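Local coordinates for NAD-dependent aldehyde dehydrogenase (Sinorhizobium meliloti, PDB 3U4J), which probably oxidises aldehydes to carboxylic acids with NAD or NADP as electron acceptor, at residues G77-M82 with S88-K93; M25-K30 with V67-K72; S308-Q313 with D318-R323. One frame throughout, in Å; residues are numbered along the deposited sequence.

Contact 1: residues G77-M82 with S88-K93; sequences GPWPRM and SRLMFK
Leu90 and Trp79 form the main pairing between helix 84-100 and the loop that leads into it. Followed outward, Leu90 CB is already near the indole, 4.3 Å from Trp79 CZ3. CG then swings to the side of the backbone N, anti to the carbonyl carbon (chi1 -67°), and sends the CD1 methyl towards the loop. That methyl makes the closest approach, 3.8 Å from Trp79 CZ3, and it lies in the ring plane at the edge of the six-membered ring, so the indole meets Leu90 by its edge and not over a face. The same methyl also meets Met82, a selenomethionine here: Met82 SE is 4.1 Å from Leu90 CD1, and the extended Met82 chain crosses the leucine at about a right angle. Met91 adds a lighter touch to the same edge, with Met91 CG 4.5 Å from Trp79 CH2.

The indole is positioned from outside the pair. Its NE1 donates to Ile186 O, which would resist rotation of the ring, and Pro217 and Val220 pack against it. The loop is also tied to the start of the helix, because Arg87 NH1 reaches Trp79 O.

The contact thus folds the loop between helices 60-75 and 84-100 back onto the second of them by apolar packing, with Trp79 CA and Leu90 CA 10.5 Å apart. Helix 117-138 lies against helix 84-100 through Ala134 and Ala135 at Met91, the loop after helix 202-214 covers Leu90 and Met82 through Ile216 and Pro217, and Phe92 meets Phe92 of the second subunit.

Contact 2: residues M25-K30 with V67-K72; sequences MLVDGK and VAAARK
Asp28 meets Ala69 and Lys72 in two different ways, and the contact divides accordingly. The tight part is apolar and backbone-close: Asp28 CB lies 3.6 Å from Ala69 CB, and the two CA atoms are only 5.1 Å apart. Such an approach is possible because the helix offers nothing larger than a methyl at this point. Val27 flanks the same methyl more loosely, with Val27 CG1 4.1 Å from Ala69 CB.

The segment that meets the helix is the tip of a beta-hairpin with a two-residue loop. A type I' turn runs from Val27 to Lys30, closed by paired backbone bonds between Val27 and Lys30, and strands 25-27 and 30-32 form its antiparallel arms. Asp28 sits in the turn with positive phi, and its N donates to Asn222 OD1, which ties the tip to strand 221-223; Asn222 also packs on Ala69.

The outer side is polar and rests on the exposed Lys72. The lysine chain bends at chi3 (50°) and crosses the aspartate at about a right angle, bringing Lys72 NZ to 2.9 Å from Asp28 OD2 in a salt bridge. The ammonium meets this oxygen on its syn side, 26° out of the carboxylate plane. The other oxygen, Asp28 OD1, accepts from a water at 2.8 Å that also donates to Ala69 O, so the carboxylate reaches the helix backbone through solvent. Replacing Asp28 by an alanine is likely to leave the Lys72 ammonium without its counter-charge and free to swing, and the bridging water without its acceptor on the hairpin.

Contact 3: residues S308-Q313 with D318-R323; sequences SRLLVQ and DALMER
Arg309 NH2 donates to the carbonyl oxygens of Lys274 and Ala423 from strand 307-313, whose Leu310 and Val312 point towards Leu320 of helix 317-330. Arg309 NH1 adds a bond to Leu422 O. Between strand and helix, by contrast, the meeting is purely apolar.

Its focus is a single methyl, Leu320 CD2, received by two residues of alternate positions on the strand. Val312 CG2 is the nearer at 3.7 Å from Leu320 CD2, the two side chains sliding past each other in opposite directions. Val312 CG2 reaches this place because it stands anti to the backbone N, which leaves CG1 between N and the carbonyl carbon (chi1 57°). Leu310 comes tip to tip with Leu320, and both Leu310 methyls take part, Leu310 CD2 3.9 Å from Leu320 CD2 and Leu310 CD1 only slightly farther. With Val312 CA and Leu320 CA 8.3 Å apart, side chains alone bridge the gap, and all three are buried.

The arrangement is helix-on-sheet packing in an alpha/beta domain, consistent with the catalytic domain of aldehyde dehydrogenases. Strand 307-313 lies between the parallel strands 275-279 and 407-413, Leu310 bonding through its backbone to Ser409 and Leu411. Helix 285-297 packs alongside helix 317-330 through Leu285 and touches Leu310 with Ile292, while Met321 rests on Thr410 of strand 407-413.

In the fold
Contacts 1 and 2 are neighbours, with centres 16 Å apart, and involve helices consecutive in the chain: helix 60-75 carries one half of contact 2, helix 84-100 one half of contact 1. They touch where Gly77 N lies 3.2 Å from Lys72 O, a probable hydrogen bond. Both are partly buried, yet contact 1 is wholly apolar, whereas contact 2 joins methyl packing to a salt bridge and a bridging water on its outer side. Contact 3 stands about 49 and 51 Å from them, centre to centre, on the opposite side of the chain's centre. It is the fully buried one, aliphatic throughout, fitting a helix laid on a sheet.

Contact 1: residues G77-M82 with S88-K93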
ATOM      1  N   GLY A  77      -2.178 -24.893 -18.738  1.00 14.41           N
ATOM      2  CA  GLY A  77      -2.099 -23.930 -19.843  1.00 13.79           C
ATOM      3  C   GLY A  77      -1.189 -22.768 -19.480  1.00 13.58           C
ATOM      4  O   GLY A  77      -0.722 -22.677 -18.351  1.00 13.68           O
ATOM      5  N   PRO A  78      -0.918 -21.873 -20.441  1.00 13.55           N
ATOM      6  CA  PRO A  78       0.061 -20.812 -20.217  1.00 13.69           C
ATOM      7  C   PRO A  78      -0.437 -19.579 -19.409  1.00 13.26           C
ATOM      8  O   PRO A  78       0.383 -18.849 -18.859  1.00 13.00           O
ATOM      9  CB  PRO A  78       0.437 -20.413 -21.651  1.00 14.10           C
ATOM     10  CG  PRO A  78      -0.811 -20.681 -22.425  1.00 14.07           C
ATOM     11  CD  PRO A  78      -1.222 -22.020 -21.870  1.00 13.71           C
ATOM     12  N   TRP A  79      -1.753 -19.364 -19.314  1.00 12.87           N
ATOM     13  CA  TRP A  79      -2.292 -18.100 -18.753  1.00 12.44           C
ATOM     14  C   TRP A  79      -1.726 -17.709 -17.387  1.00 13.25           C
ATOM     15  O   TRP A  79      -1.182 -16.605 -17.249  1.00 13.48           O
ATOM     16  CB  TRP A  79      -3.831 -18.101 -18.763  1.00 11.18           C
ATOM     17  CG  TRP A  79      -4.502 -16.832 -18.292  1.00  8.68           C
ATOM     18  CD1 TRP A  79      -5.109 -16.627 -17.098  1.00  9.11           C
ATOM     19  CD2 TRP A  79      -4.650 -15.619 -19.036  1.00  7.00           C
ATOM     20  NE1 TRP A  79      -5.637 -15.349 -17.045  1.00  8.37           N
ATOM     21  CE2 TRP A  79      -5.365 -14.715 -18.231  1.00  9.49           C
ATOM     22  CE3 TRP A  79      -4.249 -15.206 -20.322  1.00  8.24           C
ATOM     23  CZ2 TRP A  79      -5.679 -13.407 -18.667  1.00  7.61           C
ATOM     24  CZ3 TRP A  79      -4.572 -13.923 -20.755  1.00  6.53           C
ATOM     25  CH2 TRP A  79      -5.271 -13.036 -19.922  1.00  7.84           C
ATOM     26  N   PRO A  80      -1.822 -18.599 -16.370  1.00 14.24           N
ATOM     27  CA  PRO A  80      -1.325 -18.126 -15.094  1.00 14.72           C
ATOM     28  C   PRO A  80       0.180 -18.010 -15.047  1.00 14.70           C
ATOM     29  O   PRO A  80       0.675 -17.316 -14.180  1.00 14.34           O
ATOM     30  CB  PRO A  80      -1.824 -19.190 -14.093  1.00 15.39           C
ATOM     31  CG  PRO A  80      -1.962 -20.391 -14.882  1.00 15.58           C
ATOM     32  CD  PRO A  80      -2.421 -19.942 -16.244  1.00 14.28           C
ATOM     33  N   ARG A  81       0.891 -18.666 -15.973  1.00 14.63           N
ATOM     34  CA  ARG A  81       2.360 -18.618 -16.039  1.00 15.56           C
ATOM     35  C   ARG A  81       2.888 -17.424 -16.874  1.00 15.34           C
ATOM     36  O   ARG A  81       4.085 -17.116 -16.850  1.00 15.48           O
ATOM     37  CB  ARG A  81       2.933 -19.963 -16.562  1.00 15.59           C
ATOM     38  CG  ARG A  81       3.131 -20.989 -15.409  1.00 18.31           C
ATOM     39  CD  ARG A  81       3.165 -22.452 -15.876  1.00 21.08           C
ATOM     40  NE  ARG A  81       1.811 -22.897 -16.228  1.00 22.38           N
ATOM     41  CZ  ARG A  81       0.847 -23.170 -15.341  1.00 20.44           C
ATOM     42  NH1 ARG A  81       1.094 -23.069 -14.033  1.00 21.52           N
ATOM     43  NH2 ARG A  81      -0.365 -23.541 -15.754  1.00 15.44           N
HETATM   44  N   MSE A  82       1.993 -16.749 -17.588  1.00 14.84           N
HETATM   45  CA  MSE A  82       2.333 -15.518 -18.302  1.00 15.32           C
HETATM   46  C   MSE A  82       2.696 -14.356 -17.363  1.00 13.67           C
HETATM   47  O   MSE A  82       2.308 -14.349 -16.211  1.00 13.16           O
HETATM   48  CB  MSE A  82       1.144 -15.090 -19.147  1.00 16.04           C
HETATM   49  CG  MSE A  82       1.061 -15.784 -20.474  1.00 21.65           C
HETATM   50 SE   MSE A  82      -0.578 -15.160 -21.351  1.00 37.00          SE
HETATM   51  CE  MSE A  82      -0.415 -16.174 -23.024  1.00 30.16           C
ATOM     52  N   SER A  88      -2.141  -8.409 -19.474  1.00  9.56           N
ATOM     53  CA  SER A  88      -2.628  -7.041 -19.660  1.00 10.33           C
ATOM     54  C   SER A  88      -2.836  -6.702 -21.147  1.00  9.47           C
ATOM     55  O   SER A  88      -3.874  -6.153 -21.526  1.00  8.39           O
ATOM     56  CB  SER A  88      -1.635  -6.071 -18.987  1.00 10.78           C
ATOM     57  OG  SER A  88      -1.949  -4.722 -19.270  1.00 15.91           O
ATOM     58  N   ARG A  89      -1.836  -6.993 -21.972  1.00  8.66           N
ATOM     59  CA  ARG A  89      -1.930  -6.741 -23.418  1.00  9.25           C
ATOM     60  C   ARG A  89      -3.150  -7.433 -24.041  1.00  8.98           C
ATOM     61  O   ARG A  89      -3.848  -6.839 -24.855  1.00  9.21           O
ATOM     62  CB  ARG A  89      -0.647  -7.155 -24.144  1.00  8.88           C
ATOM     63  CG  ARG A  89       0.557  -6.263 -23.756  1.00 11.49           C
ATOM     64  CD  ARG A  89       1.921  -6.659 -24.388  1.00 15.28           C
ATOM     65  NE  ARG A  89       2.990  -5.953 -23.656  1.00 13.99           N
ATOM     66  CZ  ARG A  89       4.005  -6.520 -23.000  1.00 17.32           C
ATOM     67  NH1 ARG A  89       4.176  -7.846 -22.997  1.00 14.73           N
ATOM     68  NH2 ARG A  89       4.877  -5.739 -22.345  1.00 16.62           N
ATOM     69  N   LEU A  90      -3.405  -8.681 -23.655  1.00  9.54           N
ATOM     70  CA  LEU A  90      -4.551  -9.400 -24.187  1.00  9.55           C
ATOM     71  C   LEU A  90      -5.867  -8.780 -23.718  1.00  9.11           C
ATOM     72  O   LEU A  90      -6.817  -8.681 -24.488  1.00  9.59           O
ATOM     73  CB  LEU A  90      -4.447 -10.884 -23.813  1.00 10.21           C
ATOM     74  CG  LEU A  90      -3.238 -11.541 -24.535  1.00  9.49           C
ATOM     75  CD1 LEU A  90      -2.824 -12.885 -23.908  1.00 11.94           C
ATOM     76  CD2 LEU A  90      -3.532 -11.678 -26.054  1.00 14.26           C
HETATM   77  N   MSE A  91      -5.919  -8.376 -22.460  1.00  8.42           N
HETATM   78  CA  MSE A  91      -7.111  -7.711 -21.909  1.00  9.36           C
HETATM   79  C   MSE A  91      -7.353  -6.345 -22.536  1.00  9.59           C
HETATM   80  O   MSE A  91      -8.508  -5.938 -22.699  1.00  9.94           O
HETATM   81  CB  MSE A  91      -6.969  -7.557 -20.386  1.00  9.46           C
HETATM   82  CG  MSE A  91      -6.896  -8.898 -19.676  1.00 12.33           C
HETATM   83 SE   MSE A  91      -6.293  -8.753 -17.837  1.00 26.80          SE
HETATM   84  CE  MSE A  91      -7.788  -7.699 -17.104  1.00 21.17           C
ATOM     85  N   PHE A  92      -6.289  -5.612 -22.873  1.00  9.75           N
ATOM     86  CA  PHE A  92      -6.487  -4.316 -23.591  1.00  9.39           C
ATOM     87  C   PHE A  92      -7.097  -4.549 -24.975  1.00  9.80           C
ATOM     88  O   PHE A  92      -7.933  -3.749 -25.460  1.00  9.63           O
ATOM     89  CB  PHE A  92      -5.170  -3.534 -23.726  1.00  9.62           C
ATOM     90  CG  PHE A  92      -4.829  -2.716 -22.510  1.00 10.68           C
ATOM     91  CD1 PHE A  92      -5.683  -1.683 -22.074  1.00 11.42           C
ATOM     92  CD2 PHE A  92      -3.666  -2.967 -21.798  1.00 11.28           C
ATOM     93  CE1 PHE A  92      -5.367  -0.922 -20.938  1.00  9.68           C
ATOM     94  CE2 PHE A  92      -3.348  -2.227 -20.652  1.00 11.04           C
ATOM     95  CZ  PHE A  92      -4.186  -1.198 -20.225  1.00  8.27           C
ATOM     96  N   LYS A  93      -6.680  -5.646 -25.621  1.00  9.52           N
ATOM     97  CA  LYS A  93      -7.257  -6.020 -26.919  1.00  9.44           C
ATOM     98  C   LYS A  93      -8.750  -6.283 -26.813  1.00  9.11           C
ATOM     99  O   LYS A  93      -9.500  -5.904 -27.705  1.00  9.09           O
ATOM    100  CB  LYS A  93      -6.541  -7.225 -27.550  1.00 10.10           C
ATOM    101  CG  LYS A  93      -5.126  -6.911 -28.047  1.00 12.01           C
ATOM    102  CD  LYS A  93      -4.465  -8.169 -28.562  1.00 19.87           C
ATOM    103  CE  LYS A  93      -3.032  -7.927 -28.895  1.00 24.09           C
ATOM    104  NZ  LYS A  93      -2.615  -8.839 -29.998  1.00 30.58           N
TER

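Contact 2: residues M25-K30 with V67-K72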
HETATM    1  N   MSE A  25     -22.594 -21.802 -26.545  1.00 10.62           N
HETATM    2  CA  MSE A  25     -21.687 -21.777 -25.402  1.00 10.00           C
HETATM    3  C   MSE A  25     -20.258 -21.719 -25.897  1.00  9.63           C
HETATM    4  O   MSE A  25     -19.993 -21.977 -27.078  1.00  8.82           O
HETATM    5  CB  MSE A  25     -21.917 -22.984 -24.497  1.00 10.74           C
HETATM    6  CG  MSE A  25     -23.306 -22.967 -23.860  1.00 13.60           C
HETATM    7 SE   MSE A  25     -23.445 -24.425 -22.541  1.00 27.62          SE
HETATM    8  CE  MSE A  25     -23.839 -25.929 -23.688  1.00 20.83           C
ATOM      9  N   LEU A  26     -19.331 -21.357 -25.028  1.00  9.40           N
ATOM     10  CA  LEU A  26     -17.950 -21.338 -25.458  1.00 10.55           C
ATOM     11  C   LEU A  26     -17.118 -22.024 -24.403  1.00 10.60           C
ATOM     12  O   LEU A  26     -16.994 -21.540 -23.301  1.00 10.13           O
ATOM     13  CB  LEU A  26     -17.514 -19.901 -25.780  1.00 11.13           C
ATOM     14  CG  LEU A  26     -16.091 -19.422 -26.139  1.00 14.78           C
ATOM     15  CD1 LEU A  26     -15.036 -20.451 -26.362  1.00 15.18           C
ATOM     16  CD2 LEU A  26     -16.147 -18.361 -27.262  1.00 16.06           C
ATOM     17  N   VAL A  27     -16.556 -23.179 -24.760  1.00 10.02           N
ATOM     18  CA  VAL A  27     -15.829 -24.021 -23.834  1.00  9.60           C
ATOM     19  C   VAL A  27     -14.522 -24.485 -24.464  1.00  9.80           C
ATOM     20  O   VAL A  27     -14.526 -25.048 -25.562  1.00  9.69           O
ATOM     21  CB  VAL A  27     -16.707 -25.241 -23.440  1.00 10.11           C
ATOM     22  CG1 VAL A  27     -15.952 -26.201 -22.547  1.00 10.98           C
ATOM     23  CG2 VAL A  27     -17.988 -24.764 -22.733  1.00 10.40           C
ATOM     24  N   ASP A  28     -13.414 -24.243 -23.772  1.00  9.69           N
ATOM     25  CA  ASP A  28     -12.072 -24.652 -24.209  1.00 11.60           C
ATOM     26  C   ASP A  28     -11.800 -24.092 -25.596  1.00 11.20           C
ATOM     27  O   ASP A  28     -11.238 -24.776 -26.460  1.00 10.86           O
ATOM     28  CB  ASP A  28     -11.921 -26.197 -24.213  1.00 12.25           C
ATOM     29  CG  ASP A  28     -10.485 -26.638 -24.165  1.00 16.25           C
ATOM     30  OD1 ASP A  28      -9.634 -25.830 -23.732  1.00 16.87           O
ATOM     31  OD2 ASP A  28     -10.192 -27.816 -24.519  1.00 21.62           O
ATOM     32  N   GLY A  29     -12.266 -22.869 -25.817  1.00 10.68           N
ATOM     33  CA  GLY A  29     -12.005 -22.158 -27.059  1.00 10.82           C
ATOM     34  C   GLY A  29     -12.927 -22.488 -28.204  1.00 10.83           C
ATOM     35  O   GLY A  29     -12.762 -21.899 -29.279  1.00 10.21           O
ATOM     36  N   LYS A  30     -13.887 -23.415 -27.985  1.00 11.08           N
ATOM     37  CA  LYS A  30     -14.820 -23.886 -29.045  1.00 12.01           C
ATOM     38  C   LYS A  30     -16.244 -23.446 -28.776  1.00 11.72           C
ATOM     39  O   LYS A  30     -16.724 -23.551 -27.659  1.00 11.09           O
ATOM     40  CB  LYS A  30     -14.860 -25.428 -29.173  1.00 13.08           C
ATOM     41  CG  LYS A  30     -13.537 -26.157 -29.269  1.00 18.29           C
ATOM     42  CD  LYS A  30     -12.903 -26.085 -30.638  1.00 25.59           C
ATOM     43  CE  LYS A  30     -11.614 -26.929 -30.654  1.00 30.07           C
ATOM     44  NZ  LYS A  30     -10.484 -26.158 -31.265  1.00 33.81           N
ATOM     45  N   VAL A  67     -16.001 -26.352 -16.628  1.00  9.75           N
ATOM     46  CA  VAL A  67     -15.154 -26.429 -15.441  1.00  9.56           C
ATOM     47  C   VAL A  67     -13.871 -27.188 -15.740  1.00  9.80           C
ATOM     48  O   VAL A  67     -12.775 -26.747 -15.354  1.00  9.47           O
ATOM     49  CB  VAL A  67     -15.913 -27.079 -14.226  1.00  9.69           C
ATOM     50  CG1 VAL A  67     -14.975 -27.299 -13.020  1.00  9.57           C
ATOM     51  CG2 VAL A  67     -17.120 -26.215 -13.813  1.00  8.28           C
ATOM     52  N   ALA A  68     -13.980 -28.326 -16.440  1.00 10.35           N
ATOM     53  CA  ALA A  68     -12.772 -29.089 -16.761  1.00 10.69           C
ATOM     54  C   ALA A  68     -11.854 -28.288 -17.701  1.00 10.67           C
ATOM     55  O   ALA A  68     -10.655 -28.416 -17.604  1.00 11.77           O
ATOM     56  CB  ALA A  68     -13.123 -30.492 -17.402  1.00 12.18           C
ATOM     57  N   ALA A  69     -12.410 -27.470 -18.591  1.00 10.21           N
ATOM     58  CA  ALA A  69     -11.569 -26.649 -19.504  1.00 10.45           C
ATOM     59  C   ALA A  69     -10.831 -25.549 -18.722  1.00 10.48           C
ATOM     60  O   ALA A  69      -9.655 -25.304 -18.952  1.00 10.34           O
ATOM     61  CB  ALA A  69     -12.396 -26.047 -20.599  1.00 10.55           C
ATOM     62  N   ALA A  70     -11.522 -24.923 -17.773  1.00  9.81           N
ATOM     63  CA  ALA A  70     -10.898 -23.912 -16.903  1.00  9.81           C
ATOM     64  C   ALA A  70      -9.837 -24.541 -16.037  1.00  9.41           C
ATOM     65  O   ALA A  70      -8.793 -23.960 -15.818  1.00  8.99           O
ATOM     66  CB  ALA A  70     -11.954 -23.238 -16.022  1.00  7.84           C
ATOM     67  N   ARG A  71     -10.137 -25.729 -15.512  1.00 10.09           N
ATOM     68  CA  ARG A  71      -9.171 -26.509 -14.728  1.00 11.01           C
ATOM     69  C   ARG A  71      -7.873 -26.785 -15.515  1.00 10.38           C
ATOM     70  O   ARG A  71      -6.756 -26.554 -15.021  1.00 10.76           O
ATOM     71  CB  ARG A  71      -9.830 -27.806 -14.254  1.00 10.51           C
ATOM     72  CG  ARG A  71      -9.100 -28.529 -13.105  1.00 15.18           C
ATOM     73  CD  ARG A  71      -9.287 -27.821 -11.754  1.00 14.91           C
ATOM     74  NE  ARG A  71      -8.095 -27.051 -11.428  1.00 15.67           N
ATOM     75  CZ  ARG A  71      -7.988 -26.182 -10.434  1.00 16.40           C
ATOM     76  NH1 ARG A  71      -9.005 -25.936  -9.623  1.00 15.99           N
ATOM     77  NH2 ARG A  71      -6.841 -25.549 -10.260  1.00 16.56           N
ATOM     78  N   LYS A  72      -8.033 -27.276 -16.735  1.00 11.49           N
ATOM     79  CA  LYS A  72      -6.892 -27.560 -17.610  1.00 11.84           C
ATOM     80  C   LYS A  72      -6.166 -26.258 -17.938  1.00 11.00           C
ATOM     81  O   LYS A  72      -4.938 -26.193 -17.837  1.00 11.61           O
ATOM     82  CB  LYS A  72      -7.370 -28.264 -18.888  1.00 13.31           C
ATOM     83  CG  LYS A  72      -6.213 -28.623 -19.860  1.00 16.47           C
ATOM     84  CD  LYS A  72      -6.688 -29.461 -21.086  1.00 23.35           C
ATOM     85  CE  LYS A  72      -7.910 -28.846 -21.798  1.00 27.57           C
ATOM     86  NZ  LYS A  72      -8.035 -29.241 -23.253  1.00 31.85           N
TER
HETATM   87  O   HOH W   1      -8.298 -25.739 -21.323  1.00 19.19           O

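Contact 3: residues S308-Q313 with D318-R323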
ATOM      1  N   SER A 308     -34.247   3.300  -3.460  1.00 12.11           N
ATOM      2  CA  SER A 308     -35.628   2.847  -3.376  1.00 12.31           C
ATOM      3  C   SER A 308     -36.375   3.474  -2.178  1.00 12.81           C
ATOM      4  O   SER A 308     -37.608   3.454  -2.131  1.00 12.51           O
ATOM      5  CB  SER A 308     -35.659   1.308  -3.317  1.00 12.68           C
ATOM      6  OG  SER A 308     -34.930   0.822  -2.198  1.00 13.32           O
ATOM      7  N   ARG A 309     -35.615   4.024  -1.225  1.00 12.30           N
ATOM      8  CA  ARG A 309     -36.163   4.811  -0.120  1.00 12.54           C
ATOM      9  C   ARG A 309     -35.671   6.247  -0.191  1.00 13.04           C
ATOM     10  O   ARG A 309     -34.454   6.509  -0.283  1.00 13.79           O
ATOM     11  CB  ARG A 309     -35.764   4.222   1.235  1.00 12.73           C
ATOM     12  CG  ARG A 309     -36.340   2.853   1.519  1.00 12.21           C
ATOM     13  CD  ARG A 309     -35.959   2.397   2.919  1.00 14.75           C
ATOM     14  NE  ARG A 309     -34.568   1.967   3.018  1.00  9.52           N
ATOM     15  CZ  ARG A 309     -33.848   2.054   4.135  1.00 13.29           C
ATOM     16  NH1 ARG A 309     -34.388   2.572   5.242  1.00 11.46           N
ATOM     17  NH2 ARG A 309     -32.577   1.653   4.145  1.00 10.79           N
ATOM     18  N   LEU A 310     -36.607   7.188  -0.165  1.00 12.80           N
ATOM     19  CA  LEU A 310     -36.265   8.592   0.030  1.00 11.90           C
ATOM     20  C   LEU A 310     -36.529   8.952   1.502  1.00 12.46           C
ATOM     21  O   LEU A 310     -37.663   8.806   1.992  1.00 12.41           O
ATOM     22  CB  LEU A 310     -37.077   9.482  -0.930  1.00 11.86           C
ATOM     23  CG  LEU A 310     -37.169  10.994  -0.641  1.00 11.19           C
ATOM     24  CD1 LEU A 310     -35.747  11.586  -0.626  1.00  9.98           C
ATOM     25  CD2 LEU A 310     -38.054  11.742  -1.650  1.00 10.17           C
ATOM     26  N   LEU A 311     -35.487   9.402   2.206  1.00 12.27           N
ATOM     27  CA  LEU A 311     -35.630   9.904   3.583  1.00 12.65           C
ATOM     28  C   LEU A 311     -35.383  11.397   3.486  1.00 13.08           C
ATOM     29  O   LEU A 311     -34.268  11.829   3.196  1.00 12.25           O
ATOM     30  CB  LEU A 311     -34.627   9.244   4.547  1.00 12.27           C
ATOM     31  CG  LEU A 311     -34.583   7.712   4.642  1.00 13.70           C
ATOM     32  CD1 LEU A 311     -33.543   7.245   5.646  1.00 11.04           C
ATOM     33  CD2 LEU A 311     -35.900   7.132   5.015  1.00 14.94           C
ATOM     34  N   VAL A 312     -36.438  12.184   3.687  1.00 13.34           N
ATOM     35  CA  VAL A 312     -36.375  13.622   3.428  1.00 13.65           C
ATOM     36  C   VAL A 312     -36.664  14.414   4.700  1.00 14.44           C
ATOM     37  O   VAL A 312     -37.566  14.067   5.478  1.00 14.53           O
ATOM     38  CB  VAL A 312     -37.268  14.026   2.217  1.00 13.59           C
ATOM     39  CG1 VAL A 312     -38.753  13.607   2.415  1.00 15.22           C
ATOM     40  CG2 VAL A 312     -37.133  15.529   1.900  1.00 13.57           C
ATOM     41  N   GLN A 313     -35.839  15.433   4.945  1.00 14.49           N
ATOM     42  CA  GLN A 313     -36.015  16.291   6.106  1.00 15.52           C
ATOM     43  C   GLN A 313     -37.320  17.068   5.960  1.00 15.95           C
ATOM     44  O   GLN A 313     -37.667  17.545   4.867  1.00 15.65           O
ATOM     45  CB  GLN A 313     -34.812  17.215   6.323  1.00 14.94           C
ATOM     46  CG  GLN A 313     -34.677  17.706   7.782  1.00 16.03           C
ATOM     47  CD  GLN A 313     -33.267  18.185   8.139  1.00 17.05           C
ATOM     48  OE1 GLN A 313     -32.820  18.023   9.294  1.00 19.68           O
ATOM     49  NE2 GLN A 313     -32.559  18.768   7.165  1.00 14.65           N
ATOM     50  N   ASP A 318     -42.007  19.131   0.895  1.00 17.89           N
ATOM     51  CA  ASP A 318     -42.944  19.558  -0.147  1.00 17.86           C
ATOM     52  C   ASP A 318     -42.212  20.128  -1.352  1.00 16.85           C
ATOM     53  O   ASP A 318     -42.574  19.841  -2.491  1.00 16.18           O
ATOM     54  CB  ASP A 318     -43.961  20.575   0.400  1.00 19.10           C
ATOM     55  CG  ASP A 318     -44.935  19.955   1.389  1.00 21.33           C
ATOM     56  OD1 ASP A 318     -45.283  18.768   1.246  1.00 23.49           O
ATOM     57  OD2 ASP A 318     -45.362  20.662   2.321  1.00 25.38           O
ATOM     58  N   ALA A 319     -41.158  20.909  -1.115  1.00 15.83           N
ATOM     59  CA  ALA A 319     -40.434  21.490  -2.236  1.00 16.04           C
ATOM     60  C   ALA A 319     -39.753  20.403  -3.082  1.00 15.73           C
ATOM     61  O   ALA A 319     -39.680  20.519  -4.314  1.00 15.76           O
ATOM     62  CB  ALA A 319     -39.425  22.534  -1.764  1.00 16.95           C
ATOM     63  N   LEU A 320     -39.289  19.342  -2.420  1.00 14.79           N
ATOM     64  CA  LEU A 320     -38.552  18.280  -3.112  1.00 14.61           C
ATOM     65  C   LEU A 320     -39.543  17.426  -3.899  1.00 14.40           C
ATOM     66  O   LEU A 320     -39.313  17.157  -5.064  1.00 13.38           O
ATOM     67  CB  LEU A 320     -37.745  17.410  -2.138  1.00 13.74           C
ATOM     68  CG  LEU A 320     -36.848  16.340  -2.780  1.00 14.14           C
ATOM     69  CD1 LEU A 320     -35.563  16.989  -3.352  1.00 16.54           C
ATOM     70  CD2 LEU A 320     -36.473  15.316  -1.744  1.00 13.21           C
HETATM   71  N   MSE A 321     -40.638  17.033  -3.254  1.00 15.28           N
HETATM   72  CA  MSE A 321     -41.710  16.249  -3.890  1.00 17.37           C
HETATM   73  C   MSE A 321     -42.263  16.914  -5.152  1.00 17.70           C
HETATM   74  O   MSE A 321     -42.423  16.263  -6.176  1.00 16.54           O
HETATM   75  CB  MSE A 321     -42.844  15.975  -2.886  1.00 18.51           C
HETATM   76  CG  MSE A 321     -43.862  14.936  -3.338  1.00 23.92           C
HETATM   77 SE   MSE A 321     -43.001  13.186  -3.833  1.00 42.20          SE
HETATM   78  CE  MSE A 321     -42.643  12.501  -2.035  1.00 35.34           C
ATOM     79  N   GLU A 322     -42.541  18.215  -5.072  1.00 18.70           N
ATOM     80  CA  GLU A 322     -43.020  19.002  -6.229  1.00 20.25           C
ATOM     81  C   GLU A 322     -42.051  18.906  -7.429  1.00 19.18           C
ATOM     82  O   GLU A 322     -42.466  18.762  -8.582  1.00 18.80           O
ATOM     83  CB  GLU A 322     -43.196  20.462  -5.774  1.00 21.51           C
ATOM     84  CG  GLU A 322     -44.047  21.361  -6.630  1.00 27.94           C
ATOM     85  CD  GLU A 322     -44.219  22.749  -5.970  1.00 36.56           C
ATOM     86  OE1 GLU A 322     -44.769  22.820  -4.836  1.00 38.73           O
ATOM     87  OE2 GLU A 322     -43.791  23.764  -6.577  1.00 39.67           O
ATOM     88  N   ARG A 323     -40.753  18.992  -7.155  1.00 18.57           N
ATOM     89  CA  ARG A 323     -39.733  18.893  -8.213  1.00 18.25           C
ATOM     90  C   ARG A 323     -39.611  17.452  -8.742  1.00 16.73           C
ATOM     91  O   ARG A 323     -39.523  17.231  -9.957  1.00 16.05           O
ATOM     92  CB  ARG A 323     -38.391  19.428  -7.700  1.00 19.42           C
ATOM     93  CG  ARG A 323     -38.317  20.954  -7.816  1.00 24.35           C
ATOM     94  CD  ARG A 323     -37.317  21.635  -6.884  1.00 32.30           C
ATOM     95  NE  ARG A 323     -37.871  22.958  -6.571  1.00 39.44           N
ATOM     96  CZ  ARG A 323     -37.230  23.962  -5.983  1.00 41.53           C
ATOM     97  NH1 ARG A 323     -35.960  23.845  -5.623  1.00 41.75           N
ATOM     98  NH2 ARG A 323     -37.872  25.104  -5.764  1.00 42.47           N
TER